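Side-chain contact in pyruvate kinase (Cryptosporidium parvum, PDB 4DRS), which probably catalyses the last step of glycolysis, transferring phosphate from phosphoenolpyruvate to ADP to give pyruvate and ATP: residues I63-D67 with K68-V72. Numbering follows the deposited sequence.
Sequences IGLID and KGMSV
Met70 runs out extended, with CG anti to the backbone N (chi1 178°), and bends only at the thioether (chi3 64°), which turns CE back over the last turn of helix 59-68. There the methyl meets Ile66 CG1 at 3.8 Å and Leu65 CB at 4.0 Å. Leu65 CG and Ile66 CG1 lie beside their backbone N, as suits a helix, which presents CG1 to the methyl; an unbranched, flexible methionine can follow this surface. The backbone brings Met70 here: its N gives a fairly straight bond (162°) to Leu65 O at 2.8 Å, tilted from the carbonyl plane. Gly69 N adds weak bonds to the carbonyls of Leu65 and Ile66, and Lys68 N makes a helical bond to Gly64 O at 2.9 Å. Gly69 has positive phi, where a side chain would jam against the preceding carbonyl, hence glycine. Lys68, bent at chi2, lays CG against Gly64 O and packs on helix 371-386, while Asp67 turns outward to a salt bridge with Arg99. Met70 N to Leu65 O (six-to-one) and Gly69 N to Ile66 O (five-to-two, weak) define a Schellman motif, closing the helix of the TIM barrel's first beta-alpha-beta unit, between strands 47-51 and 72-76; the latter carries ADP-binding Arg74 and Asn76, without ADP in this chain.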
loop_
_atom_site.group_PDB
_atom_site.type_symbol
_atom_site.label_atom_id
_atom_site.label_comp_id
_atom_site.label_asym_id
_atom_site.label_seq_id
_atom_site.Cartn_x
_atom_site.Cartn_y
_atom_site.Cartn_z
ATOM N N ILE A 63 26.091 -34.648 21.121
ATOM C CA ILE A 63 24.710 -35.118 21.072
ATOM C C ILE A 63 23.802 -34.104 21.768
ATOM O O ILE A 63 22.758 -33.714 21.225
ATOM C CB ILE A 63 24.564 -36.507 21.727
ATOM C CG1 ILE A 63 25.203 -37.585 20.848
ATOM C CG2 ILE A 63 23.102 -36.838 21.993
ATOM C CD1 ILE A 63 25.327 -38.930 21.531
ATOM N N GLY A 64 24.217 -33.670 22.959
ATOM C CA GLY A 64 23.505 -32.641 23.705
ATOM C C GLY A 64 23.284 -31.385 22.879
ATOM O O GLY A 64 22.172 -30.860 22.834
ATOM N N LEU A 65 24.340 -30.921 22.212
ATOM C CA LEU A 65 24.265 -29.736 21.358
ATOM C C LEU A 65 23.266 -29.885 20.210
ATOM O O LEU A 65 22.559 -28.928 19.874
ATOM C CB LEU A 65 25.645 -29.355 20.817
ATOM C CG LEU A 65 26.670 -28.835 21.827
ATOM C CD1 LEU A 65 28.030 -28.702 21.154
ATOM C CD2 LEU A 65 26.236 -27.512 22.441
ATOM N N ILE A 66 23.209 -31.078 19.621
ATOM C CA ILE A 66 22.194 -31.387 18.617
ATOM C C ILE A 66 20.784 -31.274 19.223
ATOM O O ILE A 66 19.899 -30.649 18.633
ATOM C CB ILE A 66 22.419 -32.779 17.973
ATOM C CG1 ILE A 66 23.799 -32.838 17.294
ATOM C CG2 ILE A 66 21.302 -33.109 16.982
ATOM C CD1 ILE A 66 24.231 -34.219 16.848
ATOM N N ASP A 67 20.592 -31.854 20.409
ATOM C CA ASP A 67 19.290 -31.830 21.085
ATOM C C ASP A 67 18.836 -30.416 21.440
ATOM O O ASP A 67 17.636 -30.131 21.454
ATOM C CB ASP A 67 19.309 -32.707 22.337
ATOM C CG ASP A 67 19.277 -34.196 22.015
ATOM O OD1 ASP A 67 19.009 -34.562 20.849
ATOM O OD2 ASP A 67 19.516 -35.007 22.938
ATOM N N LYS A 68 19.799 -29.540 21.717
ATOM C CA LYS A 68 19.507 -28.159 22.077
ATOM C C LYS A 68 19.253 -27.290 20.844
ATOM O O LYS A 68 18.664 -26.213 20.953
ATOM C CB LYS A 68 20.636 -27.558 22.928
ATOM C CG LYS A 68 21.066 -28.371 24.147
ATOM C CD LYS A 68 20.006 -28.411 25.234
ATOM C CE LYS A 68 20.441 -29.305 26.387
ATOM N NZ LYS A 68 19.334 -29.531 27.361
ATOM N N GLY A 69 19.711 -27.743 19.678
ATOM C CA GLY A 69 19.411 -27.048 18.427
ATOM C C GLY A 69 20.532 -26.793 17.435
ATOM O O GLY A 69 20.332 -26.057 16.466
ATOM N N MET A 70 21.704 -27.389 17.651
ATOM C CA MET A 70 22.841 -27.175 16.737
ATOM C C MET A 70 22.548 -27.705 15.335
ATOM O O MET A 70 22.209 -28.876 15.167
ATOM C CB MET A 70 24.138 -27.798 17.284
ATOM C CG MET A 70 25.343 -27.644 16.359
ATOM S SD MET A 70 26.872 -28.405 16.948
ATOM C CE MET A 70 26.427 -30.142 16.956
ATOM N N SER A 71 22.669 -26.829 14.341
ATOM C CA SER A 71 22.515 -27.209 12.934
ATOM C C SER A 71 23.874 -27.512 12.317
ATOM O O SER A 71 24.018 -28.455 11.536
ATOM C CB SER A 71 21.859 -26.082 12.130
ATOM O OG SER A 71 20.626 -25.682 12.691
ATOM N N VAL A 72 24.857 -26.682 12.661
ATOM C CA VAL A 72 26.197 -26.748 12.087
ATOM C C VAL A 72 27.241 -26.698 13.208
ATOM O O VAL A 72 27.135 -25.880 14.128
ATOM C CB VAL A 72 26.447 -25.575 11.108
ATOM C CG1 VAL A 72 27.877 -25.585 10.589
ATOM C CG2 VAL A 72 25.467 -25.610 9.946
#